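Local coordinates for malonyl CoA-acyl carrier protein transacylase (Clostridium perfringens, PDB 3PTW) that probably transfers malonyl groups from coenzyme A to acyl carrier protein, supplying the chain-extending unit of fatty acid synthesis, at residues H199-L210 / L245-V253. Residues are numbered along the deposited sequence; the frame is centred on the assembly and turned at random.
Sequences HCSMLQPAAEKL and LTSQVKKPV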
ATOM      1  N   HIS A 199     -11.955   0.210   2.644  1.00 32.21           N
ATOM      2  CA  HIS A 199     -12.114   1.297   1.683  1.00 31.81           C
ATOM      3  C   HIS A 199     -13.523   1.610   1.219  1.00 31.96           C
ATOM      4  O   HIS A 199     -13.721   2.141   0.124  1.00 32.37           O
ATOM      5  CB  HIS A 199     -11.164   1.109   0.503  1.00 32.40           C
ATOM      6  CG  HIS A 199      -9.739   0.919   0.917  1.00 31.98           C
ATOM      7  ND1 HIS A 199      -8.979   1.941   1.446  1.00 31.75           N
ATOM      8  CD2 HIS A 199      -8.941  -0.177   0.893  1.00 32.11           C
ATOM      9  CE1 HIS A 199      -7.767   1.480   1.721  1.00 32.47           C
ATOM     10  NE2 HIS A 199      -7.719   0.199   1.394  1.00 30.92           N
ATOM     11  N   CYS A 200     -14.507   1.277   2.050  1.00 32.15           N
ATOM     12  CA  CYS A 200     -15.858   1.809   1.856  1.00 32.64           C
ATOM     13  C   CYS A 200     -16.331   2.513   3.124  1.00 31.41           C
ATOM     14  O   CYS A 200     -15.667   2.466   4.164  1.00 30.21           O
ATOM     15  CB  CYS A 200     -16.859   0.727   1.420  1.00 33.16           C
ATOM     16  SG  CYS A 200     -17.286  -0.450   2.704  1.00 35.13           S
ATOM     17  N   SER A 201     -17.479   3.169   3.012  1.00 31.35           N
ATOM     18  CA  SER A 201     -18.080   3.930   4.103  1.00 31.66           C
ATOM     19  C   SER A 201     -18.310   3.113   5.392  1.00 31.80           C
ATOM     20  O   SER A 201     -18.477   3.684   6.470  1.00 31.40           O
ATOM     21  CB  SER A 201     -19.397   4.547   3.627  1.00 32.21           C
ATOM     22  OG  SER A 201     -20.389   3.539   3.500  1.00 34.47           O
ATOM     23  N   MET A 202     -18.309   1.784   5.286  1.00 32.33           N
ATOM     24  CA  MET A 202     -18.497   0.937   6.470  1.00 32.81           C
ATOM     25  C   MET A 202     -17.340   1.032   7.447  1.00 32.21           C
ATOM     26  O   MET A 202     -17.474   0.640   8.604  1.00 32.23           O
ATOM     27  CB  MET A 202     -18.719  -0.526   6.073  1.00 33.47           C
ATOM     28  CG  MET A 202     -20.035  -0.769   5.359  1.00 34.86           C
ATOM     29  SD  MET A 202     -20.129  -2.432   4.688  1.00 33.55           S
ATOM     30  CE  MET A 202     -20.568  -3.359   6.169  1.00 36.08           C
ATOM     31  N   LEU A 203     -16.197   1.537   6.980  1.00 31.72           N
ATOM     32  CA  LEU A 203     -15.049   1.727   7.857  1.00 31.58           C
ATOM     33  C   LEU A 203     -15.022   3.099   8.497  1.00 32.92           C
ATOM     34  O   LEU A 203     -14.002   3.515   9.029  1.00 33.14           O
ATOM     35  CB  LEU A 203     -13.729   1.433   7.132  1.00 30.35           C
ATOM     36  CG  LEU A 203     -13.057   0.131   7.564  1.00 31.77           C
ATOM     37  CD1 LEU A 203     -13.927  -1.075   7.223  1.00 29.42           C
ATOM     38  CD2 LEU A 203     -11.662  -0.007   6.939  1.00 29.20           C
ATOM     39  N   GLN A 204     -16.148   3.804   8.439  1.00 34.54           N
ATOM     40  CA  GLN A 204     -16.296   5.102   9.100  1.00 36.01           C
ATOM     41  C   GLN A 204     -15.811   5.065  10.563  1.00 37.03           C
ATOM     42  O   GLN A 204     -15.126   5.988  10.984  1.00 38.65           O
ATOM     43  CB  GLN A 204     -17.751   5.601   8.989  1.00 36.72           C
ATOM     44  CG  GLN A 204     -18.061   6.933   9.684  1.00 43.55           C
ATOM     45  CD  GLN A 204     -17.278   8.114   9.107  1.00 38.17           C
ATOM     46  OE1 GLN A 204     -16.964   8.155   7.911  1.00 42.86           O
ATOM     47  NE2 GLN A 204     -16.959   9.078   9.963  1.00 43.61           N
ATOM     48  N   PRO A 205     -16.138   3.996  11.333  1.00 36.44           N
ATOM     49  CA  PRO A 205     -15.687   3.976  12.741  1.00 36.23           C
ATOM     50  C   PRO A 205     -14.171   3.858  12.909  1.00 35.08           C
ATOM     51  O   PRO A 205     -13.616   4.393  13.875  1.00 35.69           O
ATOM     52  CB  PRO A 205     -16.387   2.739  13.321  1.00 37.07           C
ATOM     53  CG  PRO A 205     -17.557   2.491  12.398  1.00 38.91           C
ATOM     54  CD  PRO A 205     -17.020   2.847  11.047  1.00 36.40           C
ATOM     55  N   ALA A 206     -13.506   3.173  11.983  1.00 33.90           N
ATOM     56  CA  ALA A 206     -12.039   3.145  11.959  1.00 32.66           C
ATOM     57  C   ALA A 206     -11.412   4.484  11.559  1.00 31.73           C
ATOM     58  O   ALA A 206     -10.324   4.810  12.028  1.00 32.81           O
ATOM     59  CB  ALA A 206     -11.543   2.048  11.045  1.00 31.96           C
ATOM     60  N   ALA A 207     -12.060   5.232  10.669  1.00 30.45           N
ATOM     61  CA  ALA A 207     -11.542   6.537  10.262  1.00 30.30           C
ATOM     62  C   ALA A 207     -11.528   7.496  11.452  1.00 31.23           C
ATOM     63  O   ALA A 207     -10.525   8.157  11.701  1.00 30.79           O
ATOM     64  CB  ALA A 207     -12.348   7.130   9.089  1.00 29.76           C
ATOM     65  N   GLU A 208     -12.643   7.554  12.182  1.00 32.59           N
ATOM     66  CA  GLU A 208     -12.748   8.368  13.411  1.00 34.16           C
ATOM     67  C   GLU A 208     -11.693   8.003  14.472  1.00 34.45           C
ATOM     68  O   GLU A 208     -11.090   8.890  15.090  1.00 34.56           O
ATOM     69  CB  GLU A 208     -14.165   8.279  14.008  1.00 35.10           C
ATOM     70  CG  GLU A 208     -15.265   8.687  13.030  1.00 34.61           C
ATOM     71  CD  GLU A 208     -16.675   8.565  13.608  1.00 36.66           C
ATOM     72  OE1 GLU A 208     -16.819   8.182  14.788  1.00 36.77           O
ATOM     73  OE2 GLU A 208     -17.648   8.860  12.870  1.00 36.37           O
ATOM     74  N   LYS A 209     -11.462   6.707  14.675  1.00 33.89           N
ATOM     75  CA  LYS A 209     -10.453   6.264  15.652  1.00 33.96           C
ATOM     76  C   LYS A 209      -9.037   6.587  15.195  1.00 33.03           C
ATOM     77  O   LYS A 209      -8.188   6.947  16.001  1.00 33.38           O
ATOM     78  CB  LYS A 209     -10.577   4.771  15.941  1.00 34.38           C
ATOM     79  CG  LYS A 209     -11.710   4.410  16.896  1.00 34.64           C
ATOM     80  CD  LYS A 209     -11.731   2.896  17.115  1.00 36.91           C
ATOM     81  CE  LYS A 209     -13.076   2.408  17.631  1.00 36.63           C
ATOM     82  NZ  LYS A 209     -13.052   2.136  19.087  1.00 39.92           N
ATOM     83  N   LEU A 210      -8.801   6.467  13.895  1.00 32.30           N
ATOM     84  CA  LEU A 210      -7.504   6.772  13.312  1.00 31.91           C
ATOM     85  C   LEU A 210      -7.227   8.280  13.380  1.00 32.29           C
ATOM     86  O   LEU A 210      -6.110   8.696  13.731  1.00 32.27           O
ATOM     87  CB  LEU A 210      -7.438   6.251  11.877  1.00 30.87           C
ATOM     88  CG  LEU A 210      -6.179   6.515  11.056  1.00 43.85           C
ATOM     89  CD1 LEU A 210      -4.946   5.897  11.732  1.00 30.40           C
ATOM     90  CD2 LEU A 210      -6.380   5.988   9.625  1.00 29.89           C
ATOM     91  N   LEU A 245      -5.531  10.883   5.323  1.00 30.85           N
ATOM     92  CA  LEU A 245      -5.168   9.580   5.893  1.00 31.17           C
ATOM     93  C   LEU A 245      -6.396   8.980   6.584  1.00 31.92           C
ATOM     94  O   LEU A 245      -6.609   7.761   6.591  1.00 32.50           O
ATOM     95  CB  LEU A 245      -4.014   9.756   6.878  1.00 31.05           C
ATOM     96  CG  LEU A 245      -2.593   9.237   6.622  1.00 44.81           C
ATOM     97  CD1 LEU A 245      -2.237   9.016   5.155  1.00 30.66           C
ATOM     98  CD2 LEU A 245      -1.581  10.132   7.330  1.00 30.83           C
ATOM     99  N   THR A 246      -7.215   9.859   7.139  1.00 31.98           N
ATOM    100  CA  THR A 246      -8.515   9.482   7.687  1.00 31.87           C
ATOM    101  C   THR A 246      -9.411   8.935   6.574  1.00 31.05           C
ATOM    102  O   THR A 246      -9.863   7.799   6.663  1.00 30.64           O
ATOM    103  CB  THR A 246      -9.151  10.684   8.411  1.00 31.90           C
ATOM    104  OG1 THR A 246      -8.443  10.888   9.639  1.00 46.98           O
ATOM    105  CG2 THR A 246     -10.638  10.464   8.704  1.00 46.96           C
ATOM    106  N   SER A 247      -9.652   9.749   5.541  1.00 30.62           N
ATOM    107  CA  SER A 247     -10.399   9.340   4.340  1.00 30.81           C
ATOM    108  C   SER A 247      -9.924   8.028   3.674  1.00 29.89           C
ATOM    109  O   SER A 247     -10.741   7.237   3.197  1.00 30.24           O
ATOM    110  CB  SER A 247     -10.358  10.465   3.300  1.00 31.13           C
ATOM    111  OG  SER A 247     -11.014  11.621   3.778  1.00 39.99           O
ATOM    112  N   GLN A 248      -8.607   7.799   3.649  1.00 28.92           N
ATOM    113  CA  GLN A 248      -8.010   6.668   2.924  1.00 28.10           C
ATOM    114  C   GLN A 248      -8.617   5.300   3.257  1.00 27.75           C
ATOM    115  O   GLN A 248      -8.837   4.475   2.349  1.00 27.68           O
ATOM    116  CB  GLN A 248      -6.481   6.635   3.130  1.00 27.92           C
ATOM    117  CG  GLN A 248      -5.746   5.694   2.173  1.00 26.44           C
ATOM    118  CD  GLN A 248      -4.405   5.218   2.709  1.00 27.93           C
ATOM    119  OE1 GLN A 248      -4.265   4.922   3.909  1.00 27.39           O
ATOM    120  NE2 GLN A 248      -3.420   5.123   1.827  1.00 26.40           N
ATOM    121  N   VAL A 249      -8.866   5.042   4.546  1.00 27.51           N
ATOM    122  CA  VAL A 249      -9.391   3.737   4.965  1.00 27.89           C
ATOM    123  C   VAL A 249     -10.863   3.535   4.551  1.00 28.13           C
ATOM    124  O   VAL A 249     -11.342   2.413   4.452  1.00 29.08           O
ATOM    125  CB  VAL A 249      -9.203   3.479   6.495  1.00 28.73           C
ATOM    126  CG1 VAL A 249      -7.762   3.778   6.921  1.00 29.16           C
ATOM    127  CG2 VAL A 249     -10.197   4.300   7.327  1.00 29.82           C
ATOM    128  N   LYS A 250     -11.565   4.618   4.274  1.00 28.35           N
ATOM    129  CA  LYS A 250     -13.007   4.517   4.000  1.00 29.69           C
ATOM    130  C   LYS A 250     -13.420   4.946   2.580  1.00 29.76           C
ATOM    131  O   LYS A 250     -14.605   4.897   2.258  1.00 30.52           O
ATOM    132  CB  LYS A 250     -13.797   5.301   5.042  1.00 30.52           C
ATOM    133  CG  LYS A 250     -13.452   6.781   5.080  1.00 28.41           C
ATOM    134  CD  LYS A 250     -14.641   7.589   5.518  1.00 32.39           C
ATOM    135  CE  LYS A 250     -14.213   8.918   6.082  1.00 29.46           C
ATOM    136  NZ  LYS A 250     -15.413   9.725   6.373  1.00 34.78           N
ATOM    137  N   LYS A 251     -12.430   5.340   1.762  1.00 29.46           N
ATOM    138  CA  LYS A 251     -12.609   5.813   0.380  1.00 29.62           C
ATOM    139  C   LYS A 251     -11.796   4.960  -0.614  1.00 29.56           C
ATOM    140  O   LYS A 251     -10.877   4.260  -0.208  1.00 28.88           O
ATOM    141  CB  LYS A 251     -12.164   7.281   0.249  1.00 30.20           C
ATOM    142  CG  LYS A 251     -13.084   8.316   0.904  1.00 37.07           C
ATOM    143  CD  LYS A 251     -14.483   8.131   0.407  1.00 32.30           C
ATOM    144  CE  LYS A 251     -15.504   9.052   1.068  1.00 39.01           C
ATOM    145  NZ  LYS A 251     -16.775   8.789   0.331  1.00 34.29           N
ATOM    146  N   PRO A 252     -12.108   5.054  -1.922  1.00 29.57           N
ATOM    147  CA  PRO A 252     -11.394   4.316  -2.947  1.00 29.42           C
ATOM    148  C   PRO A 252      -9.887   4.606  -2.969  1.00 29.23           C
ATOM    149  O   PRO A 252      -9.474   5.758  -2.822  1.00 29.48           O
ATOM    150  CB  PRO A 252     -12.034   4.839  -4.253  1.00 29.78           C
ATOM    151  CG  PRO A 252     -13.411   5.195  -3.858  1.00 29.68           C
ATOM    152  CD  PRO A 252     -13.248   5.800  -2.494  1.00 29.71           C
ATOM    153  N   VAL A 253      -9.093   3.558  -3.169  1.00 28.66           N
ATOM    154  CA  VAL A 253      -7.657   3.693  -3.445  1.00 28.82           C
ATOM    155  C   VAL A 253      -7.453   3.909  -4.944  1.00 30.01           C
ATOM    156  O   VAL A 253      -7.539   2.970  -5.744  1.00 31.03           O
ATOM    157  CB  VAL A 253      -6.863   2.469  -2.951  1.00 28.09           C
ATOM    158  CG1 VAL A 253      -5.364   2.619  -3.245  1.00 27.77           C
ATOM    159  CG2 VAL A 253      -7.087   2.279  -1.461  1.00 28.72           C
TER
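H199 plugs into the turn that leaves helix 241-248, and its ring is fixed from two directions. ND1 donates to the backbone O of Q248 at 2.7 Å, with that oxygen 4° out of the ring plane. Over one face, V253 CG2 sits 3.4 Å from the ring centroid, a CH-pi contact close to the ring normal. The backbone joins in weakly, H199 N reaching V249 O at 2.9 Å with a bent N-H...O angle of 129°.

Farther along, V249 packs its two methyls against helix 204-214. Its CG2 lies against A207 CA, and its CG1 meets L210 CD2 at 3.8 Å; with CG of L210 anti to the backbone N (chi1 178°), that leucine reaches across to V249. L203 CD2 rests near V249 O, while A207 CB packs on the T246 backbone and methyl. This buried part is close-fitting.

The outer side is looser and polar. The extended K250 chain runs alongside Q204, and NZ donates to Q204 OE1 at 2.7 Å, in the carbonyl plane on a lone pair. The other end of the amide, NE2, donates to E208 OE2 at 3.0 Å, a pattern that fits this orientation of the amide and not the flipped one.

H199 also touches S91, the presumed nucleophile of a GxSxG elbow, and the side-chain NE2 of Q248 bonds to S91 O. ND1 is committed to a carbonyl, which probably leaves NE2 for the serine, consistent with the Ser-His pair of malonyl-CoA:ACP transacylases, whose histidine is oriented by main-chain oxygen.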